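Local atomic coordinates of glycoside hydrolase family 88 protein (Bacteroides vulgatus, PDB entry 4Q88), a protein that is of unknown function but is probably a hydrolase that cleaves glycosidic bonds. Residues Y236-A248 and F282-Y296. Residues are numbered along the deposited sequence; the frame is centred on the assembly and turned at random. Where two conformers were deposited one is given.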
ATOM      1  N   TYR A 236     -12.285   3.972  11.608  1.00 18.69           N
ATOM      2  CA  TYR A 236     -11.603   3.522  10.395  1.00 20.53           C
ATOM      3  C   TYR A 236     -12.592   3.188   9.287  1.00 18.52           C
ATOM      4  O   TYR A 236     -12.379   3.512   8.115  1.00 17.60           O
ATOM      5  CB  TYR A 236     -10.669   2.336  10.691  1.00 19.16           C
ATOM      6  CG  TYR A 236      -9.673   2.579  11.837  1.00 20.52           C
ATOM      7  CD1 TYR A 236      -9.066   3.829  12.057  1.00 20.38           C
ATOM      8  CD2 TYR A 236      -9.352   1.535  12.718  1.00 21.45           C
ATOM      9  CE1 TYR A 236      -8.157   4.028  13.104  1.00 20.82           C
ATOM     10  CE2 TYR A 236      -8.426   1.696  13.728  1.00 20.51           C
ATOM     11  CZ  TYR A 236      -7.845   2.945  13.955  1.00 22.24           C
ATOM     12  OH  TYR A 236      -6.971   3.049  15.017  1.00 20.65           O
ATOM     13  N   ILE A 237     -13.668   2.505   9.621  1.00 17.70           N
ATOM     14  CA  ILE A 237     -14.712   2.223   8.635  1.00 18.57           C
ATOM     15  C   ILE A 237     -15.275   3.507   8.013  1.00 18.81           C
ATOM     16  O   ILE A 237     -15.444   3.604   6.787  1.00 17.11           O
ATOM     17  CB  ILE A 237     -15.855   1.362   9.238  1.00 19.09           C
ATOM     18  CG1 ILE A 237     -15.308  -0.012   9.501  1.00 19.51           C
ATOM     19  CG2 ILE A 237     -17.038   1.280   8.286  1.00 19.56           C
ATOM     20  CD1 ILE A 237     -16.214  -0.893  10.355  1.00 20.73           C
ATOM     21  N   THR A 238     -15.534   4.510   8.839  1.00 18.30           N
ATOM     22  CA  THR A 238     -16.069   5.754   8.354  1.00 17.83           C
ATOM     23  C   THR A 238     -15.068   6.447   7.424  1.00 16.93           C
ATOM     24  O   THR A 238     -15.477   6.917   6.362  1.00 16.62           O
ATOM     25  CB  THR A 238     -16.400   6.697   9.507  1.00 19.11           C
ATOM     26  OG1 THR A 238     -17.516   6.161  10.212  1.00 20.24           O
ATOM     27  CG2 THR A 238     -16.761   8.044   8.992  1.00 19.91           C
ATOM     28  N   ARG A 239     -13.795   6.397   7.783  1.00 16.19           N
ATOM     29  CA  ARG A 239     -12.777   7.005   6.936  1.00 16.23           C
ATOM     30  C   ARG A 239     -12.707   6.249   5.610  1.00 15.70           C
ATOM     31  O   ARG A 239     -12.660   6.881   4.536  1.00 16.30           O
ATOM     32  CB  ARG A 239     -11.432   7.074   7.632  1.00 16.96           C
ATOM     33  CG  ARG A 239     -10.305   7.633   6.781  1.00 17.19           C
ATOM     34  CD  ARG A 239     -10.518   9.058   6.343  1.00 16.79           C
ATOM     35  NE  ARG A 239     -10.987   9.912   7.427  1.00 17.70           N
ATOM     36  CZ  ARG A 239     -10.237  10.399   8.407  1.00 18.75           C
ATOM     37  NH1 ARG A 239      -8.932  10.229   8.410  1.00 19.84           N
ATOM     38  NH2 ARG A 239     -10.794  11.161   9.335  1.00 21.61           N
ATOM     39  N   PHE A 240     -12.678   4.920   5.671  1.00 16.83           N
ATOM     40  CA  PHE A 240     -12.644   4.110   4.447  1.00 16.38           C
ATOM     41  C   PHE A 240     -13.833   4.373   3.521  1.00 16.93           C
ATOM     42  O   PHE A 240     -13.674   4.520   2.305  1.00 18.02           O
ATOM     43  CB  PHE A 240     -12.578   2.638   4.854  1.00 18.21           C
ATOM     44  CG  PHE A 240     -12.549   1.694   3.706  1.00 18.78           C
ATOM     45  CD1 PHE A 240     -11.390   1.521   2.952  1.00 19.39           C
ATOM     46  CD2 PHE A 240     -13.630   0.886   3.460  1.00 20.81           C
ATOM     47  CE1 PHE A 240     -11.328   0.587   1.919  1.00 19.94           C
ATOM     48  CE2 PHE A 240     -13.581  -0.039   2.405  1.00 21.74           C
ATOM     49  CZ  PHE A 240     -12.434  -0.173   1.639  1.00 20.99           C
ATOM     50  N   GLN A 241     -15.034   4.399   4.083  1.00 17.32           N
ATOM     51  CA  GLN A 241     -16.225   4.634   3.290  1.00 19.04           C
ATOM     52  C   GLN A 241     -16.253   6.033   2.669  1.00 17.46           C
ATOM     53  O   GLN A 241     -16.691   6.200   1.521  1.00 17.56           O
ATOM     54  CB  GLN A 241     -17.468   4.394   4.117  1.00 19.97           C
ATOM     55  CG  GLN A 241     -17.640   2.920   4.445  1.00 20.40           C
ATOM     56  CD  GLN A 241     -18.761   2.689   5.451  1.00 22.24           C
ATOM     57  OE1 GLN A 241     -19.049   3.569   6.336  1.00 22.38           O
ATOM     58  NE2 GLN A 241     -19.358   1.503   5.389  1.00 22.87           N
ATOM     59  N   THR A 242     -15.827   7.032   3.438  1.00 17.96           N
ATOM     60  CA  THR A 242     -15.760   8.408   2.895  1.00 17.31           C
ATOM     61  C   THR A 242     -14.738   8.554   1.808  1.00 17.25           C
ATOM     62  O   THR A 242     -14.989   9.200   0.781  1.00 18.11           O
ATOM     63  CB  THR A 242     -15.422   9.355   4.025  1.00 18.28           C
ATOM     64  OG1 THR A 242     -16.408   9.244   5.060  1.00 20.44           O
ATOM     65  CG2 THR A 242     -15.364  10.776   3.536  1.00 19.28           C
HETATM   66  N   MSE A 243     -13.546   7.956   1.990  1.00 16.49           N
HETATM   67  CA  MSE A 243     -12.563   7.991   0.937  1.00 15.59           C
HETATM   68  C   MSE A 243     -13.053   7.285  -0.294  1.00 16.53           C
HETATM   69  O   MSE A 243     -12.831   7.731  -1.416  1.00 16.09           O
HETATM   70  CB  MSE A 243     -11.226   7.317   1.349  1.00 15.50           C
HETATM   71  CG  MSE A 243     -10.525   8.019   2.491  1.00 15.31           C
HETATM   72 SE   MSE A 243      -8.726   7.235   2.670  0.70 19.26          SE
HETATM   73  CE  MSE A 243      -7.923   7.908   0.996  1.00 17.96           C
ATOM     74  N   ALA A 244     -13.772   6.180  -0.121  1.00 16.13           N
ATOM     75  CA  ALA A 244     -14.289   5.445  -1.276  1.00 16.94           C
ATOM     76  C   ALA A 244     -15.168   6.342  -2.157  1.00 16.60           C
ATOM     77  O   ALA A 244     -15.052   6.339  -3.406  1.00 16.95           O
ATOM     78  CB  ALA A 244     -15.106   4.209  -0.830  1.00 18.80           C
ATOM     79  N   LYS A 245     -16.021   7.098  -1.514  1.00 17.26           N
ATOM     80  CA  LYS A 245     -16.909   7.975  -2.223  1.00 18.06           C
ATOM     81  C   LYS A 245     -16.080   9.111  -2.956  1.00 18.02           C
ATOM     82  O   LYS A 245     -16.360   9.441  -4.149  1.00 16.97           O
ATOM     83  CB  LYS A 245     -17.904   8.578  -1.272  1.00 20.22           C
ATOM     84  CG  LYS A 245     -18.981   9.357  -1.984  1.00 26.13           C
ATOM     85  CD  LYS A 245     -20.159   9.676  -1.081  1.00 31.87           C
ATOM     86  CE  LYS A 245     -21.259  10.345  -1.900  1.00 37.89           C
ATOM     87  NZ  LYS A 245     -22.332  10.878  -1.008  1.00 40.51           N
ATOM     88  N   SER A 246     -15.133   9.724  -2.244  1.00 16.78           N
ATOM     89  CA  SER A 246     -14.333  10.802  -2.854  0.60 17.16           C
ATOM     90  C   SER A 246     -13.460  10.307  -4.006  1.00 18.08           C
ATOM     91  O   SER A 246     -13.263  11.003  -5.072  1.00 18.73           O
ATOM     92  CB  SER A 246     -13.512  11.464  -1.779  0.60 17.46           C
ATOM     93  OG  SER A 246     -14.372  11.998  -0.798  0.60 18.31           O
ATOM     94  N   ILE A 247     -12.893   9.134  -3.803  1.00 17.07           N
ATOM     95  CA  ILE A 247     -12.057   8.522  -4.847  1.00 18.09           C
ATOM     96  C   ILE A 247     -12.946   8.181  -6.064  1.00 17.93           C
ATOM     97  O   ILE A 247     -12.588   8.445  -7.221  1.00 17.46           O
ATOM     98  CB  ILE A 247     -11.304   7.306  -4.317  1.00 16.98           C
ATOM     99  CG1 ILE A 247     -10.286   7.706  -3.245  1.00 17.08           C
ATOM    100  CG2 ILE A 247     -10.687   6.539  -5.460  1.00 17.51           C
ATOM    101  CD1 ILE A 247      -9.831   6.523  -2.397  1.00 17.64           C
ATOM    102  N   ALA A 248     -14.081   7.529  -5.831  1.00 17.45           N
ATOM    103  CA  ALA A 248     -14.947   7.181  -6.947  1.00 17.96           C
ATOM    104  C   ALA A 248     -15.305   8.384  -7.855  1.00 19.13           C
ATOM    105  O   ALA A 248     -15.269   8.306  -9.113  1.00 20.01           O
ATOM    106  CB  ALA A 248     -16.198   6.477  -6.448  1.00 18.27           C
ATOM    107  N   PHE A 282     -11.383  -0.954  -3.347  1.00 18.68           N
ATOM    108  CA  PHE A 282     -12.805  -1.005  -3.694  1.00 18.65           C
ATOM    109  C   PHE A 282     -13.278  -2.479  -3.714  1.00 19.34           C
ATOM    110  O   PHE A 282     -14.302  -2.816  -3.170  1.00 19.59           O
ATOM    111  CB  PHE A 282     -13.041  -0.389  -5.069  1.00 19.45           C
ATOM    112  CG  PHE A 282     -13.037   1.133  -5.077  1.00 18.34           C
ATOM    113  CD1 PHE A 282     -14.003   1.814  -4.408  1.00 19.87           C
ATOM    114  CD2 PHE A 282     -12.135   1.839  -5.822  1.00 18.82           C
ATOM    115  CE1 PHE A 282     -14.074   3.193  -4.432  1.00 19.74           C
ATOM    116  CE2 PHE A 282     -12.221   3.225  -5.880  1.00 18.45           C
ATOM    117  CZ  PHE A 282     -13.165   3.894  -5.159  1.00 18.68           C
ATOM    118  N   LEU A 283     -12.481  -3.341  -4.332  1.00 19.25           N
ATOM    119  CA  LEU A 283     -12.850  -4.778  -4.399  1.00 19.74           C
ATOM    120  C   LEU A 283     -12.936  -5.354  -2.970  1.00 19.13           C
ATOM    121  O   LEU A 283     -13.901  -6.062  -2.647  1.00 21.04           O
ATOM    122  CB  LEU A 283     -11.850  -5.527  -5.255  1.00 20.23           C
ATOM    123  CG  LEU A 283     -11.915  -5.271  -6.754  1.00 20.98           C
ATOM    124  CD1 LEU A 283     -10.621  -5.797  -7.366  1.00 21.62           C
ATOM    125  CD2 LEU A 283     -13.172  -5.898  -7.385  1.00 23.88           C
ATOM    126  N   TRP A 284     -11.936  -5.082  -2.126  1.00 19.07           N
ATOM    127  CA  TRP A 284     -11.933  -5.567  -0.726  1.00 19.91           C
ATOM    128  C   TRP A 284     -13.196  -5.074   0.020  1.00 20.19           C
ATOM    129  O   TRP A 284     -13.919  -5.853   0.700  1.00 21.70           O
ATOM    130  CB  TRP A 284     -10.643  -5.161   0.032  1.00 20.64           C
ATOM    131  CG  TRP A 284     -10.659  -5.742   1.379  1.00 20.39           C
ATOM    132  CD1 TRP A 284     -10.261  -6.996   1.723  1.00 22.31           C
ATOM    133  CD2 TRP A 284     -11.211  -5.153   2.555  1.00 21.01           C
ATOM    134  NE1 TRP A 284     -10.480  -7.212   3.059  1.00 22.90           N
ATOM    135  CE2 TRP A 284     -11.132  -6.124   3.575  1.00 21.87           C
ATOM    136  CE3 TRP A 284     -11.851  -3.927   2.827  1.00 21.24           C
ATOM    137  CZ2 TRP A 284     -11.599  -5.887   4.864  1.00 24.68           C
ATOM    138  CZ3 TRP A 284     -12.300  -3.693   4.141  1.00 22.13           C
ATOM    139  CH2 TRP A 284     -12.186  -4.672   5.110  1.00 22.54           C
ATOM    140  N   GLY A 285     -13.461  -3.775  -0.123  1.00 20.52           N
ATOM    141  CA  GLY A 285     -14.639  -3.155   0.498  1.00 22.18           C
ATOM    142  C   GLY A 285     -15.965  -3.775   0.073  1.00 21.40           C
ATOM    143  O   GLY A 285     -16.827  -4.003   0.902  1.00 22.23           O
ATOM    144  N   ILE A 286     -16.109  -4.092  -1.193  1.00 21.74           N
ATOM    145  CA  ILE A 286     -17.336  -4.705  -1.692  1.00 21.52           C
ATOM    146  C   ILE A 286     -17.384  -6.148  -1.170  1.00 23.44           C
ATOM    147  O   ILE A 286     -18.408  -6.591  -0.630  1.00 22.93           O
ATOM    148  CB  ILE A 286     -17.363  -4.676  -3.239  1.00 23.01           C
ATOM    149  CG1 ILE A 286     -17.497  -3.231  -3.780  1.00 23.04           C
ATOM    150  CG2 ILE A 286     -18.497  -5.561  -3.770  1.00 25.38           C
ATOM    151  CD1 ILE A 286     -17.294  -3.173  -5.297  1.00 23.16           C
ATOM    152  N   ASN A 287     -16.254  -6.862  -1.282  1.00 21.34           N
ATOM    153  CA  ASN A 287     -16.184  -8.272  -0.848  1.00 21.94           C
ATOM    154  C   ASN A 287     -16.444  -8.445   0.637  1.00 22.19           C
ATOM    155  O   ASN A 287     -16.897  -9.530   1.081  1.00 22.91           O
ATOM    156  CB  ASN A 287     -14.806  -8.837  -1.178  1.00 22.31           C
ATOM    157  CG  ASN A 287     -14.621  -9.071  -2.649  1.00 23.03           C
ATOM    158  OD1 ASN A 287     -15.589  -9.085  -3.402  1.00 23.26           O
ATOM    159  ND2 ASN A 287     -13.374  -9.209  -3.077  1.00 23.19           N
ATOM    160  N   ASN A 288     -16.157  -7.419   1.416  1.00 20.93           N
ATOM    161  CA  ASN A 288     -16.261  -7.500   2.856  1.00 23.06           C
ATOM    162  C   ASN A 288     -17.421  -6.729   3.451  1.00 24.86           C
ATOM    163  O   ASN A 288     -17.475  -6.514   4.695  1.00 26.45           O
ATOM    164  CB  ASN A 288     -14.937  -7.197   3.506  1.00 23.21           C
ATOM    165  CG  ASN A 288     -13.917  -8.311   3.282  1.00 23.96           C
ATOM    166  OD1 ASN A 288     -13.818  -9.270   4.073  1.00 25.38           O
ATOM    167  ND2 ASN A 288     -13.200  -8.248   2.173  1.00 23.01           N
ATOM    168  N   GLY A 289     -18.342  -6.308   2.593  1.00 24.18           N
ATOM    169  CA  GLY A 289     -19.605  -5.733   3.036  1.00 26.46           C
ATOM    170  C   GLY A 289     -19.626  -4.311   3.590  1.00 28.41           C
ATOM    171  O   GLY A 289     -20.607  -3.910   4.220  1.00 29.09           O
ATOM    172  N   LEU A 290     -18.587  -3.528   3.286  1.00 25.48           N
ATOM    173  CA  LEU A 290     -18.443  -2.161   3.760  1.00 26.34           C
ATOM    174  C   LEU A 290     -18.729  -1.123   2.683  1.00 26.40           C
ATOM    175  O   LEU A 290     -18.961   0.060   2.998  1.00 26.98           O
ATOM    176  CB  LEU A 290     -17.015  -1.975   4.318  1.00 26.54           C
ATOM    177  CG  LEU A 290     -16.696  -2.724   5.600  1.00 29.53           C
ATOM    178  CD1 LEU A 290     -15.310  -2.267   6.026  1.00 31.97           C
ATOM    179  CD2 LEU A 290     -17.708  -2.443   6.719  1.00 30.46           C
ATOM    180  N   LEU A 291     -18.785  -1.572   1.418  1.00 23.29           N
ATOM    181  CA  LEU A 291     -19.158  -0.734   0.300  1.00 25.23           C
ATOM    182  C   LEU A 291     -20.253  -1.379  -0.512  1.00 24.56           C
ATOM    183  O   LEU A 291     -20.186  -2.595  -0.824  1.00 26.06           O
ATOM    184  CB  LEU A 291     -17.945  -0.520  -0.609  1.00 25.64           C
ATOM    185  CG  LEU A 291     -16.707   0.070  -0.002  1.00 25.42           C
ATOM    186  CD1 LEU A 291     -15.619   0.121  -1.061  1.00 24.85           C
ATOM    187  CD2 LEU A 291     -16.992   1.477   0.538  1.00 27.41           C
ATOM    188  N   ASN A 292     -21.259  -0.582  -0.843  1.00 25.60           N
ATOM    189  CA  ASN A 292     -22.403  -1.049  -1.582  1.00 28.25           C
ATOM    190  C   ASN A 292     -22.003  -1.577  -2.970  1.00 28.50           C
ATOM    191  O   ASN A 292     -21.389  -0.856  -3.780  1.00 26.91           O
ATOM    192  CB  ASN A 292     -23.464   0.061  -1.711  1.00 29.88           C
ATOM    193  CG  ASN A 292     -24.671  -0.389  -2.491  1.00 35.93           C
ATOM    194  OD1 ASN A 292     -24.668  -0.421  -3.715  1.00 36.42           O
ATOM    195  ND2 ASN A 292     -25.720  -0.788  -1.766  1.00 42.07           N
ATOM    196  N   ALA A 293     -22.337  -2.836  -3.240  1.00 26.21           N
ATOM    197  CA  ALA A 293     -21.935  -3.467  -4.513  1.00 26.98           C
ATOM    198  C   ALA A 293     -22.487  -2.792  -5.762  1.00 28.04           C
ATOM    199  O   ALA A 293     -21.817  -2.733  -6.777  1.00 30.94           O
ATOM    200  CB  ALA A 293     -22.298  -4.973  -4.513  1.00 29.32           C
ATOM    201  N   ASP A 294     -23.736  -2.330  -5.738  1.00 28.73           N
ATOM    202  CA  ASP A 294     -24.327  -1.739  -6.905  1.00 29.38           C
ATOM    203  C   ASP A 294     -23.677  -0.374  -7.214  1.00 28.09           C
ATOM    204  O   ASP A 294     -23.437  -0.054  -8.365  1.00 28.66           O
ATOM    205  CB  ASP A 294     -25.834  -1.583  -6.704  1.00 33.02           C
ATOM    206  CG  ASP A 294     -26.553  -2.931  -6.638  1.00 38.53           C
ATOM    207  OD1 ASP A 294     -26.122  -3.898  -7.320  1.00 40.80           O
ATOM    208  OD2 ASP A 294     -27.549  -3.012  -5.896  1.00 48.89           O
ATOM    209  N   ILE A 295     -23.372   0.397  -6.181  1.00 28.73           N
ATOM    210  CA  ILE A 295     -22.746   1.703  -6.368  1.00 28.01           C
ATOM    211  C   ILE A 295     -21.301   1.556  -6.859  1.00 25.88           C
ATOM    212  O   ILE A 295     -20.893   2.217  -7.806  1.00 29.50           O
ATOM    213  CB  ILE A 295     -22.781   2.516  -5.059  1.00 28.99           C
ATOM    214  CG1 ILE A 295     -24.223   2.920  -4.775  1.00 33.48           C
ATOM    215  CG2 ILE A 295     -21.846   3.736  -5.165  1.00 30.66           C
ATOM    216  CD1 ILE A 295     -24.417   3.520  -3.399  1.00 35.65           C
ATOM    217  N   TYR A 296     -20.544   0.681  -6.239  1.00 23.84           N
ATOM    218  CA  TYR A 296     -19.107   0.606  -6.522  1.00 23.99           C
ATOM    219  C   TYR A 296     -18.711  -0.407  -7.567  1.00 27.13           C
ATOM    220  O   TYR A 296     -17.590  -0.350  -8.028  1.00 25.31           O
ATOM    221  CB  TYR A 296     -18.290   0.430  -5.259  1.00 23.29           C
ATOM    222  CG  TYR A 296     -18.383   1.667  -4.400  1.00 23.38           C
ATOM    223  CD1 TYR A 296     -17.662   2.810  -4.725  1.00 21.61           C
ATOM    224  CD2 TYR A 296     -19.229   1.723  -3.326  1.00 23.66           C
ATOM    225  CE1 TYR A 296     -17.800   3.978  -3.992  1.00 23.42           C
ATOM    226  CE2 TYR A 296     -19.349   2.871  -2.562  1.00 23.56           C
ATOM    227  CZ  TYR A 296     -18.626   4.011  -2.927  1.00 23.68           C
ATOM    228  OH  TYR A 296     -18.744   5.118  -2.162  1.00 23.93           O
TER
HETATM  229  O   HOH W   1     -18.912   4.782   0.521  1.00 30.38           O
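F240 and A244 of helix 233-249 pack against G285, L291 and F282 where helix 272-287 ends in a Schellman motif, within the (α/α)6 barrel expected for glycoside hydrolase family 88. The F240 ring, with CG anti to the backbone N (chi1 180°), reaches across so that its edge meets G285 CA, CE2 lying 3.8 Å from that atom; a CB on G285 would clash there. The six-membered ring of W284 turns its edge toward the F240 face in an offset edge-to-face pair, centroids 5.8 Å apart. L291 CD2 sits 3.6 Å from A244 CB, and F282 CZ touches I247 CG2 at 3.6 Å. At the partly exposed margin, Q241 extends its chain to send NE2 to L290 O, a 2.8 Å bond in the carbonyl plane on a lone pair. A leucine in place of Q241 would probably leave L290 O without this donor and the turn less firmly tied to the helix. Farther out, G289, at positive phi, is the C-prime residue of the Schellman motif, L290 N bonding to G285 O and G289 N to I286 O; L291 N also reaches G285 O. N292 then N-caps helix 293-311, OD1 accepting from I295 N, and Y296 in its first turn packs beside A248. F216 of helix 209-225 stacks on F240 and meets F282 edge-to-face. One water joins the segments, donating to Q241 O at 2.8 Å and lying 2.7 Å from Y296 OH.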